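Fructokinase (Silicibacter sp., PDB 3C8U) probably transfers a phosphate group from ATP to fructose or a related small molecule, as a kinase of the P-loop type. Local coordinates at residues R153-M158 with A196-A201; G131-F136 with R192-A197; S28-S33 with A159-R164; R22-L27 with A127-N132. One frame throughout, in Å; residues are numbered along the deposited sequence. Where two conformers were deposited one is given.

Contact 1: R153-M158 with A196-A201; sequences RLEVPM and AARLPA
Arg153 reaches from the end of strand 150-154 to Arg198, Leu199 and Ala201. Its CB touches CB of Ala201 at 3.7 Å. CG, anti to the backbone N (chi1 162°), leads to CD, which lies over a face of the Arg198 guanidinium, 3.5 Å from Arg198 NH2. The chain then bends at chi3, which places NE over the centre of that group. The two guanidinium planes are stacked, 26° apart. CB of Arg198 lies over a face of the Arg153 guanidinium, near NH2. At the tip, both terminal nitrogens of Arg153 donate to one oxygen: NH2 is 2.8 Å and NH1 3.0 Å from Leu199 O. NH2 meets a lone pair in the carbonyl plane, while NH1 is tilted from it. The gripped loop leads from helix 186-195 into strand 203-205, the edge strand next to 150-154 in the parallel sheet. An alanine in place of Arg153 would probably leave Leu199 O without these two donors and one face of the Arg198 guanidinium without its stacking partner. Two positive groups this close probably depend on nearby negative charge. Glu155 supplies some, its carboxylate nearly coplanar with the Arg198 guanidinium. Arg198 NH1 bonds Glu155 OE2 at 3.0 Å and Glu155 OE1 at 3.1 Å, both on syn lone pairs. Arg198 NH2 adds a bond to Glu155 OE1, and Arg198 NH1 has a second salt bridge with Glu195.

Contact 2: G131-F136 with R192-A197; sequences GNYLLF and RAIEAA
The loop that follows strand 126-131 of the parallel sheet meets the C-terminal part of helix 186-195 and the residues that follow, with Tyr133 and Phe136 touching Ile194 and Ala197. The contact is mainly apolar, with no hydrogen bond across it. Ile194 enters with its longer branch. Its CG1 lies 3.6 Å from Tyr133 CE1, and the two side chains cross at about a right angle. Ile194 CD1 reaches further along the loop, to 3.6 Å from Asn132 O and 3.8 Å from Asn132 CB. Within the loop the side chains are layered. Asn132 CB sits over the centre of the Tyr133 ring, and Tyr133 CD1 sits over the centre of the Phe136 ring. Phe136 CG is anti to the backbone N (chi1 -170°), and the ring beyond it meets the helix with CE1. This atom lies 3.5 Å from Ala193 O, which is near the plane of the ring at its edge. Phe136 CE1 also touches Ala197 CB at 3.8 Å. The backbones come together beside the ring: Phe136 CA makes a CH...O contact of 3.5 Å to Ala197 O. The polar ends of the loop side chains turn to other partners. Asn132 OD1 accepts from Lys35 NZ, a residue of the probable P-loop, and Tyr133 OH bonds Gly78 O. Pro80 touches both aromatic rings. Deeper in the fold, Leu134 packs on Ala26 of strand 23-28 and Leu135 on Ser151 of strand 150-154. The loop thus lies between the sheet and helix 186-195.

Contact 3: S28-S33 with A159-R164; sequences SGAPGS and ADLEAR
Leu161 of helix 158-171 packs on the loop from Ala30 to Ser33. This loop is part of the probable P-loop (Walker A motif), which starts at Gly29 and runs through Lys35 to Ser36 in helix 36-48. The apolar contact comes from the two methyls of Leu161. CD1 lies 3.8 Å from Ala30 CB. CD2 sits against the backbone of the turn, 3.4 Å from Pro31 O and 3.5 Å from Gly32 C, and also meets Ser33 CB. Val156 lies alongside, touching Leu161, Arg164 and Ser33. Pro31 O is buried here and has no polar partner in the model. An alanine in place of Leu161 would probably open a gap between helix and turn, with Ala30 CB and the turn backbone losing the two methyls packed on them. At Gly32 the positive phi of 89° suits a glycine, and a CB there would come within 3.2 Å of Leu161 O. The polar link across the contact is slight. Arg164 lays CD near Gly32 O, and its NH1 gives that oxygen a weak hydrogen bond of 3.5 Å. The bonds inside the loop are stronger. Ala30 to Ser33 form a type II beta turn, closed by Ser33 N to Ala30 O at 2.9 Å. Ser33 OG stands between its backbone N and carbonyl carbon (chi1 65°), from where it reaches a lone pair of Ala30 O at 2.8 Å.

Contact 4: R22-L27 with A127-N132; sequences RQLVAL and AIIEGN
Leu24 and Ala127 meet on one face of a pair of parallel strands, with Leu24 CD2 at 3.7 Å from Ala127 CB. The same Leu24 CD2 lies 4.4 Å from Ile129 CD1. On the other face Ile128 is flanked by Val25 and Leu27: its CG1 faces Val25 CB and its CG2 faces Leu27 CB, each pair at 4.3 Å. Between the faces runs a ladder of five backbone bonds, from Ala127 N to Gln23 O at one end to Gly131 N to Leu27 O, at 3.2 Å, at the other. The bond from Ile129 N to Val25 O is 2.7 Å. CH...O contacts fill in between, such as Ile128 CA to Val25 O at 3.0 Å. The axes of strand segments 23-27 and 127-131 are 27° apart, in keeping with the twist of the sheet. The polar groups lie toward the two ends. At the start, Arg22 CD passes near Ala127 CB and its guanidinium bonds Leu95 O and other carbonyls. At the far end, the Glu130 chain, extended beyond CG, carries the carboxylate to Ser36 OG, of the probable P-loop, and Ser39 OG, both on helix 36-48. That helix packs on the face of Leu27 and Ile128. Strands 53-57 and 150-154 flank the pair, and strand 23-28 is central in the order 2-3-1-4-5, consistent with a P-loop kinase.

Contact 4 is the core of the four: a wholly buried strand pair of backbone bonds and aliphatic side chains. The chains of both its strands run on into other contacts. Strand 23-28 leads into the probable P-loop of contact 3, and strand 126-131 into the loop of contact 2. Gly29 N and Gly131 O, probably hydrogen-bonded, join these two loops. Contact 3 is buried but relies on methyl packing against backbone, with one weak bond. Contact 2 is partly buried, aromatic and aliphatic. Contact 1 lies at the surface, carried by salt bridges and by hydrogen bonds to a backbone oxygen. It shares Ala196 and Ala197 with contact 2, and Leu199 N probably bonds Leu135 O between them.

Contact 1: R153-M158 with A196-A201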
loop_
_atom_site.group_PDB
_atom_site.type_symbol
_atom_site.label_atom_id
_atom_site.label_comp_id
_atom_site.label_asym_id
_atom_site.label_seq_id
_atom_site.Cartn_x
_atom_site.Cartn_y
_atom_site.Cartn_z
ATOM N N ARG A 153 0.582 -5.323 -9.123
ATOM C CA ARG A 153 1.866 -5.466 -8.456
ATOM C C ARG A 153 2.882 -4.548 -9.098
ATOM O O ARG A 153 3.070 -4.539 -10.315
ATOM C CB ARG A 153 2.362 -6.905 -8.477
ATOM C CG ARG A 153 3.867 -7.008 -8.178
ATOM C CD ARG A 153 4.306 -8.463 -8.105
ATOM N NE ARG A 153 3.829 -9.067 -6.879
ATOM C CZ ARG A 153 2.898 -10.003 -6.824
ATOM N NH1 ARG A 153 2.379 -10.476 -7.961
ATOM N NH2 ARG A 153 2.511 -10.479 -5.635
ATOM N N LEU A 154 3.479 -3.728 -8.239
ATOM C CA LEU A 154 4.616 -2.879 -8.586
ATOM C C LEU A 154 5.888 -3.701 -8.374
ATOM O O LEU A 154 6.248 -4.047 -7.273
ATOM C CB LEU A 154 4.595 -1.590 -7.748
ATOM C CG LEU A 154 5.763 -0.609 -7.865
ATOM C CD1 LEU A 154 6.191 -0.397 -9.314
ATOM C CD2 LEU A 154 5.397 0.731 -7.187
ATOM N N GLU A 155 6.520 -4.069 -9.476
ATOM C CA GLU A 155 7.706 -4.936 -9.458
ATOM C C GLU A 155 9.011 -4.149 -9.589
ATOM O O GLU A 155 9.270 -3.507 -10.595
ATOM C CB GLU A 155 7.621 -5.928 -10.616
ATOM C CG GLU A 155 8.598 -7.012 -10.518
ATOM C CD GLU A 155 8.110 -8.058 -9.587
ATOM O OE1 GLU A 155 7.014 -8.595 -9.855
ATOM O OE2 GLU A 155 8.808 -8.330 -8.588
ATOM N N VAL A 156 9.794 -4.194 -8.526
ATOM C CA VAL A 156 11.073 -3.491 -8.440
ATOM C C VAL A 156 12.160 -4.469 -8.007
ATOM O O VAL A 156 12.019 -5.143 -7.005
ATOM C CB VAL A 156 11.025 -2.329 -7.434
ATOM C CG1 VAL A 156 12.379 -1.563 -7.417
ATOM C CG2 VAL A 156 9.908 -1.402 -7.772
ATOM N N PRO A 157 13.235 -4.580 -8.788
ATOM C CA PRO A 157 14.288 -5.489 -8.343
ATOM C C PRO A 157 14.841 -5.171 -6.967
ATOM O O PRO A 157 14.958 -4.010 -6.555
ATOM C CB PRO A 157 15.368 -5.300 -9.400
ATOM C CG PRO A 157 14.643 -4.783 -10.617
ATOM C CD PRO A 157 13.567 -3.923 -10.066
HETATM N N MSE A 158 15.201 -6.236 -6.281
HETATM C CA MSE A 158 15.725 -6.145 -4.922
HETATM C C MSE A 158 16.900 -5.190 -4.813
HETATM O O MSE A 158 17.060 -4.503 -3.797
HETATM C CB MSE A 158 16.150 -7.512 -4.405
HETATM C CG MSE A 158 15.014 -8.317 -3.845
HETATM SE SE MSE A 158 14.406 -7.586 -2.129
HETATM C CE MSE A 158 15.859 -6.422 -1.700
ATOM N N ALA A 196 8.832 -13.541 -1.171
ATOM C CA ALA A 196 8.759 -14.978 -0.862
ATOM C C ALA A 196 7.328 -15.473 -0.738
ATOM O O ALA A 196 7.068 -16.673 -0.637
ATOM C CB ALA A 196 9.561 -15.310 0.391
ATOM N N ALA A 197 6.389 -14.535 -0.787
ATOM C CA ALA A 197 4.978 -14.844 -0.528
ATOM C C ALA A 197 4.066 -14.040 -1.460
ATOM O O ALA A 197 3.178 -13.316 -1.036
ATOM C CB ALA A 197 4.622 -14.574 0.949
ATOM N N ARG A 198 4.333 -14.180 -2.748
ATOM C CA ARG A 198 3.608 -13.436 -3.773
ATOM C C ARG A 198 2.298 -14.106 -4.176
ATOM O O ARG A 198 2.281 -15.287 -4.502
ATOM C CB ARG A 198 4.501 -13.287 -5.016
ATOM C CG ARG A 198 5.823 -12.585 -4.776
ATOM C CD ARG A 198 6.796 -12.856 -5.899
ATOM N NE ARG A 198 6.173 -12.633 -7.196
ATOM C CZ ARG A 198 6.436 -11.593 -7.972
ATOM N NH1 ARG A 198 7.339 -10.702 -7.589
ATOM N NH2 ARG A 198 5.805 -11.454 -9.135
ATOM N N LEU A 199 1.198 -13.345 -4.148
ATOM C CA LEU A 199 -0.043 -13.795 -4.760
ATOM C C LEU A 199 -0.141 -13.160 -6.160
ATOM O O LEU A 199 0.431 -12.114 -6.422
ATOM C CB LEU A 199 -1.272 -13.458 -3.902
ATOM C CG LEU A 199 -1.367 -14.191 -2.553
ATOM C CD1 LEU A 199 -2.565 -13.644 -1.733
ATOM C CD2 LEU A 199 -1.450 -15.703 -2.764
ATOM N N PRO A 200 -0.846 -13.807 -7.080
ATOM C CA PRO A 200 -0.866 -13.269 -8.436
ATOM C C PRO A 200 -1.665 -11.976 -8.593
ATOM O O PRO A 200 -2.663 -11.774 -7.940
ATOM C CB PRO A 200 -1.489 -14.410 -9.247
ATOM C CG PRO A 200 -2.217 -15.230 -8.324
ATOM C CD PRO A 200 -1.613 -15.057 -6.955
ATOM N N ALA A 201 -1.176 -11.108 -9.459
ATOM C CA ALA A 201 -1.779 -9.784 -9.697
ATOM C C ALA A 201 -2.437 -9.781 -11.045
ATOM O O ALA A 201 -2.036 -10.541 -11.924
ATOM C CB ALA A 201 -0.706 -8.692 -9.639
#

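Contact 2: G131-F136 with R192-A197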
loop_
_atom_site.group_PDB
_atom_site.type_symbol
_atom_site.label_atom_id
_atom_site.label_comp_id
_atom_site.label_asym_id
_atom_site.label_seq_id
_atom_site.Cartn_x
_atom_site.Cartn_y
_atom_site.Cartn_z
ATOM N N GLY A 131 -0.303 -0.421 -0.558
ATOM C CA GLY A 131 0.480 -0.969 0.581
ATOM C C GLY A 131 1.476 -2.036 0.198
ATOM O O GLY A 131 1.566 -2.445 -0.937
ATOM N N ASN A 132 2.182 -2.545 1.189
ATOM C CA ASN A 132 3.190 -3.566 0.949
ATOM C C ASN A 132 2.634 -4.989 0.944
ATOM O O ASN A 132 3.248 -5.886 0.394
ATOM C CB ASN A 132 4.316 -3.418 1.979
ATOM C CG ASN A 132 5.031 -2.087 1.854
ATOM O OD1 ASN A 132 5.272 -1.604 0.734
ATOM N ND2 ASN A 132 5.366 -1.490 2.970
ATOM N N TYR A 133 1.485 -5.183 1.601
ATOM C CA TYR A 133 0.957 -6.533 1.883
ATOM C C TYR A 133 -0.408 -6.829 1.288
ATOM O O TYR A 133 -1.216 -7.505 1.921
ATOM C CB TYR A 133 0.926 -6.788 3.405
ATOM C CG TYR A 133 2.275 -6.520 4.036
ATOM C CD1 TYR A 133 3.388 -7.280 3.685
ATOM C CD2 TYR A 133 2.451 -5.492 4.947
ATOM C CE1 TYR A 133 4.635 -7.020 4.236
ATOM C CE2 TYR A 133 3.695 -5.229 5.498
ATOM C CZ TYR A 133 4.778 -5.994 5.142
ATOM O OH TYR A 133 6.018 -5.726 5.695
ATOM N N LEU A 134 -0.633 -6.358 0.053
ATOM C CA LEU A 134 -1.940 -6.481 -0.597
ATOM C C LEU A 134 -2.097 -7.713 -1.466
ATOM O O LEU A 134 -3.208 -8.042 -1.891
ATOM C CB LEU A 134 -2.283 -5.218 -1.384
ATOM C CG LEU A 134 -2.267 -3.902 -0.559
ATOM C CD1 LEU A 134 -2.900 -2.787 -1.421
ATOM C CD2 LEU A 134 -2.951 -4.002 0.838
ATOM N N LEU A 135 -0.969 -8.385 -1.681
ATOM C CA LEU A 135 -0.864 -9.596 -2.515
ATOM C C LEU A 135 0.043 -10.599 -1.806
ATOM O O LEU A 135 0.955 -11.196 -2.368
ATOM C CB LEU A 135 -0.332 -9.259 -3.915
ATOM C CG LEU A 135 -1.338 -8.502 -4.809
ATOM C CD1 LEU A 135 -0.760 -8.156 -6.178
ATOM C CD2 LEU A 135 -2.673 -9.248 -4.966
ATOM N N PHE A 136 -0.213 -10.703 -0.518
ATOM C CA PHE A 136 0.691 -11.374 0.430
ATOM C C PHE A 136 0.128 -12.693 0.959
ATOM O O PHE A 136 -0.924 -12.758 1.609
ATOM C CB PHE A 136 0.997 -10.375 1.563
ATOM C CG PHE A 136 2.078 -10.805 2.499
ATOM C CD1 PHE A 136 3.388 -10.959 2.060
ATOM C CD2 PHE A 136 1.795 -10.994 3.848
ATOM C CE1 PHE A 136 4.391 -11.330 2.947
ATOM C CE2 PHE A 136 2.795 -11.383 4.747
ATOM C CZ PHE A 136 4.087 -11.557 4.301
ATOM N N ARG A 192 11.924 -8.884 1.313
ATOM C CA ARG A 192 12.275 -10.268 1.042
ATOM C C ARG A 192 11.086 -11.187 1.358
ATOM O O ARG A 192 10.748 -12.085 0.570
ATOM C CB ARG A 192 13.533 -10.659 1.850
ATOM C CG ARG A 192 14.392 -11.741 1.240
ATOM C CD ARG A 192 15.910 -11.587 1.592
ATOM N NE ARG A 192 16.155 -11.144 2.962
ATOM C CZ ARG A 192 16.661 -9.952 3.283
ATOM N NH1 ARG A 192 16.987 -9.083 2.327
ATOM N NH2 ARG A 192 16.846 -9.624 4.559
ATOM N N ALA A 193 10.450 -10.956 2.511
ATOM C CA ALA A 193 9.255 -11.744 2.931
ATOM C C ALA A 193 8.134 -11.597 1.903
ATOM O O ALA A 193 7.378 -12.537 1.589
ATOM C CB ALA A 193 8.741 -11.274 4.344
ATOM N N ILE A 194 8.056 -10.385 1.371
ATOM C CA ILE A 194 7.050 -10.053 0.348
ATOM C C ILE A 194 7.314 -10.865 -0.910
ATOM O O ILE A 194 6.411 -11.482 -1.453
ATOM C CB ILE A 194 7.033 -8.539 0.016
ATOM C CG1 ILE A 194 6.299 -7.791 1.130
ATOM C CG2 ILE A 194 6.361 -8.268 -1.355
ATOM C CD1 ILE A 194 6.692 -6.319 1.240
ATOM N N GLU A 195 8.575 -10.898 -1.337
ATOM C CA GLU A 195 8.952 -11.594 -2.573
ATOM C C GLU A 195 8.749 -13.095 -2.412
ATOM O O GLU A 195 8.514 -13.820 -3.381
ATOM C CB GLU A 195 10.414 -11.294 -2.956
ATOM C CG GLU A 195 10.978 -12.148 -4.095
ATOM C CD GLU A 195 10.334 -11.867 -5.436
ATOM O OE1 GLU A 195 9.580 -10.873 -5.544
ATOM O OE2 GLU A 195 10.583 -12.644 -6.385
ATOM N N ALA A 196 8.832 -13.541 -1.171
ATOM C CA ALA A 196 8.759 -14.978 -0.862
ATOM C C ALA A 196 7.328 -15.473 -0.738
ATOM O O ALA A 196 7.068 -16.673 -0.637
ATOM C CB ALA A 196 9.561 -15.310 0.391
ATOM N N ALA A 197 6.389 -14.535 -0.787
ATOM C CA ALA A 197 4.978 -14.844 -0.528
ATOM C C ALA A 197 4.066 -14.040 -1.460
ATOM O O ALA A 197 3.178 -13.316 -1.036
ATOM C CB ALA A 197 4.622 -14.574 0.949
#

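Contact 3: S28-S33 with A159-R164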
loop_
_atom_site.group_PDB
_atom_site.type_symbol
_atom_site.label_atom_id
_atom_site.label_comp_id
_atom_site.label_asym_id
_atom_site.label_seq_id
_atom_site.Cartn_x
_atom_site.Cartn_y
_atom_site.Cartn_z
ATOM N N SER A 28 0.149 -3.016 -4.900
ATOM C CA SER A 28 1.027 -3.652 -3.922
ATOM C C SER A 28 2.471 -3.512 -4.355
ATOM O O SER A 28 2.852 -3.842 -5.484
ATOM C CB SER A 28 0.691 -5.128 -3.728
ATOM O OG SER A 28 1.094 -5.611 -2.453
ATOM N N GLY A 29 3.249 -2.961 -3.434
ATOM C CA GLY A 29 4.693 -2.853 -3.585
ATOM C C GLY A 29 5.470 -3.458 -2.436
ATOM O O GLY A 29 5.012 -4.350 -1.722
ATOM N N ALA A 30 6.694 -2.990 -2.327
ATOM C CA ALA A 30 7.583 -3.301 -1.223
ATOM C C ALA A 30 8.177 -1.984 -0.715
ATOM O O ALA A 30 8.093 -0.959 -1.404
ATOM C CB ALA A 30 8.685 -4.290 -1.664
ATOM N N PRO A 31 8.731 -1.994 0.509
ATOM C CA PRO A 31 9.460 -0.834 0.988
ATOM C C PRO A 31 10.516 -0.413 -0.022
ATOM O O PRO A 31 11.314 -1.223 -0.505
ATOM C CB PRO A 31 10.102 -1.326 2.297
ATOM C CG PRO A 31 9.256 -2.490 2.724
ATOM C CD PRO A 31 8.848 -3.141 1.427
ATOM N N GLY A 32 10.463 0.874 -0.328
ATOM C CA GLY A 32 11.368 1.507 -1.277
ATOM C C GLY A 32 10.878 1.467 -2.702
ATOM O O GLY A 32 11.581 1.880 -3.613
ATOM N N SER A 33 9.679 0.942 -2.908
ATOM C CA SER A 33 9.192 0.731 -4.292
ATOM C C SER A 33 8.708 2.030 -4.946
ATOM O O SER A 33 8.517 2.100 -6.160
ATOM C CB SER A 33 8.087 -0.314 -4.355
ATOM O OG SER A 33 6.923 0.125 -3.676
ATOM N N ALA A 159 17.710 -5.165 -5.870
ATOM C CA ALA A 159 18.923 -4.356 -5.885
ATOM C C ALA A 159 18.536 -2.894 -5.902
ATOM O O ALA A 159 19.115 -2.050 -5.223
ATOM C CB ALA A 159 19.811 -4.703 -7.096
ATOM N N ASP A 160 17.489 -2.617 -6.655
ATOM C CA ASP A 160 17.027 -1.244 -6.815
ATOM C C ASP A 160 16.356 -0.789 -5.512
ATOM O O ASP A 160 16.511 0.362 -5.053
ATOM C CB ASP A 160 16.096 -1.110 -8.034
ATOM C CG ASP A 160 16.809 -1.412 -9.351
ATOM O OD1 ASP A 160 18.059 -1.378 -9.369
ATOM O OD2 ASP A 160 16.137 -1.696 -10.361
ATOM N N LEU A 161 15.610 -1.703 -4.904
ATOM C CA LEU A 161 14.928 -1.373 -3.619
ATOM C C LEU A 161 15.955 -0.978 -2.577
ATOM O O LEU A 161 15.782 -0.036 -1.789
ATOM C CB LEU A 161 14.102 -2.550 -3.085
ATOM C CG LEU A 161 12.815 -2.890 -3.842
ATOM C CD1 LEU A 161 12.136 -4.155 -3.250
ATOM C CD2 LEU A 161 11.840 -1.707 -3.864
ATOM N N GLU A 162 17.050 -1.713 -2.596
ATOM C CA GLU A 162 18.090 -1.525 -1.590
ATOM C C GLU A 162 18.708 -0.133 -1.714
ATOM O O GLU A 162 18.842 0.593 -0.751
ATOM C CB GLU A 162 19.194 -2.575 -1.735
ATOM C CG GLU A 162 20.063 -2.624 -0.515
ATOM C CD GLU A 162 21.045 -3.786 -0.528
ATOM O OE1 GLU A 162 20.762 -4.836 -1.153
ATOM O OE2 GLU A 162 22.112 -3.640 0.091
ATOM N N ALA A 163 19.107 0.191 -2.932
ATOM C CA ALA A 163 19.723 1.489 -3.228
ATOM C C ALA A 163 18.801 2.609 -2.829
ATOM O O ALA A 163 19.213 3.632 -2.304
ATOM C CB ALA A 163 20.085 1.606 -4.717
ATOM N N ARG A 164 17.519 2.394 -3.046
ATOM C CA ARG A 164 16.542 3.450 -2.775
ATOM C C ARG A 164 16.332 3.622 -1.304
ATOM O O ARG A 164 16.211 4.730 -0.802
ATOM C CB ARG A 164 15.225 3.153 -3.461
ATOM C CG ARG A 164 15.393 3.161 -4.907
ATOM C CD ARG A 164 14.075 3.295 -5.571
ATOM N NE ARG A 164 14.123 2.838 -6.947
ATOM C CZ ARG A 164 13.061 2.422 -7.620
ATOM N NH1 ARG A 164 11.862 2.394 -7.029
ATOM N NH2 ARG A 164 13.210 2.022 -8.873
#

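Contact 4: R22-L27 with A127-N132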
loop_
_atom_site.group_PDB
_atom_site.type_symbol
_atom_site.label_atom_id
_atom_site.label_comp_id
_atom_site.label_asym_id
_atom_site.label_seq_id
_atom_site.Cartn_x
_atom_site.Cartn_y
_atom_site.Cartn_z
ATOM N N ARG A 22 -18.701 0.989 -4.335
ATOM C CA ARG A 22 -17.410 1.517 -4.701
ATOM C C ARG A 22 -16.489 0.366 -5.098
ATOM O O ARG A 22 -16.541 -0.734 -4.532
ATOM C CB ARG A 22 -16.850 2.303 -3.515
ATOM C CG ARG A 22 -15.548 2.936 -3.786
ATOM C CD ARG A 22 -15.075 3.753 -2.610
ATOM N NE ARG A 22 -15.883 4.945 -2.397
ATOM C CZ ARG A 22 -16.682 5.148 -1.365
ATOM N NH1 ARG A 22 -16.829 4.228 -0.422
ATOM N NH2 ARG A 22 -17.357 6.269 -1.282
ATOM N N GLN A 23 -15.649 0.627 -6.082
ATOM C CA GLN A 23 -14.660 -0.362 -6.558
ATOM C C GLN A 23 -13.293 -0.105 -5.929
ATOM O O GLN A 23 -12.912 1.028 -5.668
ATOM C CB GLN A 23 -14.621 -0.378 -8.086
ATOM C CG GLN A 23 -15.904 -1.047 -8.666
ATOM C CD GLN A 23 -16.015 -0.975 -10.175
ATOM O OE1 GLN A 23 -16.015 -1.998 -10.836
ATOM N NE2 GLN A 23 -16.088 0.232 -10.721
ATOM N N LEU A 24 -12.627 -1.209 -5.628
ATOM C CA LEU A 24 -11.274 -1.234 -5.036
ATOM C C LEU A 24 -10.215 -1.758 -5.995
ATOM O O LEU A 24 -10.304 -2.838 -6.584
ATOM C CB LEU A 24 -11.263 -2.070 -3.767
ATOM C CG LEU A 24 -12.238 -1.713 -2.622
ATOM C CD1 LEU A 24 -11.853 -2.496 -1.364
ATOM C CD2 LEU A 24 -12.170 -0.278 -2.322
ATOM N N VAL A 25 -9.190 -0.951 -6.124
ATOM C CA VAL A 25 -8.003 -1.300 -6.883
ATOM C C VAL A 25 -6.807 -1.296 -5.971
ATOM O O VAL A 25 -6.491 -0.293 -5.323
ATOM C CB VAL A 25 -7.781 -0.333 -8.103
ATOM C CG1 VAL A 25 -6.448 -0.645 -8.823
ATOM C CG2 VAL A 25 -8.942 -0.398 -9.086
ATOM N N ALA A 26 -6.157 -2.452 -5.908
ATOM C CA ALA A 26 -4.953 -2.647 -5.077
ATOM C C ALA A 26 -3.670 -2.394 -5.858
ATOM O O ALA A 26 -3.505 -2.858 -6.979
ATOM C CB ALA A 26 -4.943 -4.052 -4.480
ATOM N N LEU A 27 -2.782 -1.609 -5.253
ATOM C CA LEU A 27 -1.415 -1.428 -5.766
ATOM C C LEU A 27 -0.475 -1.873 -4.671
ATOM O O LEU A 27 -0.386 -1.243 -3.621
ATOM C CB LEU A 27 -1.125 0.030 -6.134
ATOM C CG LEU A 27 0.352 0.235 -6.558
ATOM C CD1 LEU A 27 0.670 -0.556 -7.829
ATOM C CD2 LEU A 27 0.692 1.699 -6.765
ATOM N N ALA A 127 -11.424 3.395 -5.118
ATOM C CA ALA A 127 -10.356 3.547 -4.134
ATOM C C ALA A 127 -9.194 2.672 -4.563
ATOM O O ALA A 127 -9.330 1.454 -4.765
ATOM C CB ALA A 127 -10.828 3.163 -2.716
ATOM N N ILE A 128 -8.062 3.339 -4.741
ATOM C CA ILE A 128 -6.811 2.677 -5.031
ATOM C C ILE A 128 -6.138 2.533 -3.684
ATOM O O ILE A 128 -5.705 3.516 -3.089
ATOM C CB ILE A 128 -5.901 3.452 -5.972
ATOM C CG1 ILE A 128 -6.590 3.675 -7.319
ATOM C CG2 ILE A 128 -4.535 2.724 -6.119
ATOM C CD1 ILE A 128 -5.831 4.606 -8.166
ATOM N N ILE A 129 -6.105 1.291 -3.220
ATOM C CA ILE A 129 -5.568 0.951 -1.902
ATOM C C ILE A 129 -4.121 0.585 -2.162
ATOM O O ILE A 129 -3.841 -0.257 -2.999
ATOM C CB ILE A 129 -6.289 -0.262 -1.267
ATOM C CG1 ILE A 129 -7.813 -0.099 -1.266
ATOM C CG2 ILE A 129 -5.729 -0.572 0.166
ATOM C CD1 ILE A 129 -8.289 1.163 -0.695
ATOM N N GLU A 130 -3.208 1.271 -1.481
ATOM C CA GLU A 130 -1.793 1.065 -1.685
ATOM C C GLU A 130 -1.124 0.605 -0.406
ATOM O O GLU A 130 -1.367 1.113 0.673
ATOM C CB GLU A 130 -1.103 2.297 -2.319
ATOM C CG GLU A 130 -0.843 3.431 -1.396
ATOM C CD GLU A 130 -0.009 4.538 -1.999
ATOM O OE1 GLU A 130 0.353 4.453 -3.185
ATOM O OE2 GLU A 130 0.238 5.530 -1.280
ATOM N N GLY A 131 -0.303 -0.421 -0.558
ATOM C CA GLY A 131 0.480 -0.969 0.581
ATOM C C GLY A 131 1.476 -2.036 0.198
ATOM O O GLY A 131 1.566 -2.445 -0.937
ATOM N N ASN A 132 2.182 -2.545 1.189
ATOM C CA ASN A 132 3.190 -3.566 0.949
ATOM C C ASN A 132 2.634 -4.989 0.944
ATOM O O ASN A 132 3.248 -5.886 0.394
ATOM C CB ASN A 132 4.316 -3.418 1.979
ATOM C CG ASN A 132 5.031 -2.087 1.854
ATOM O OD1 ASN A 132 5.272 -1.604 0.734
ATOM N ND2 ASN A 132 5.366 -1.490 2.970
#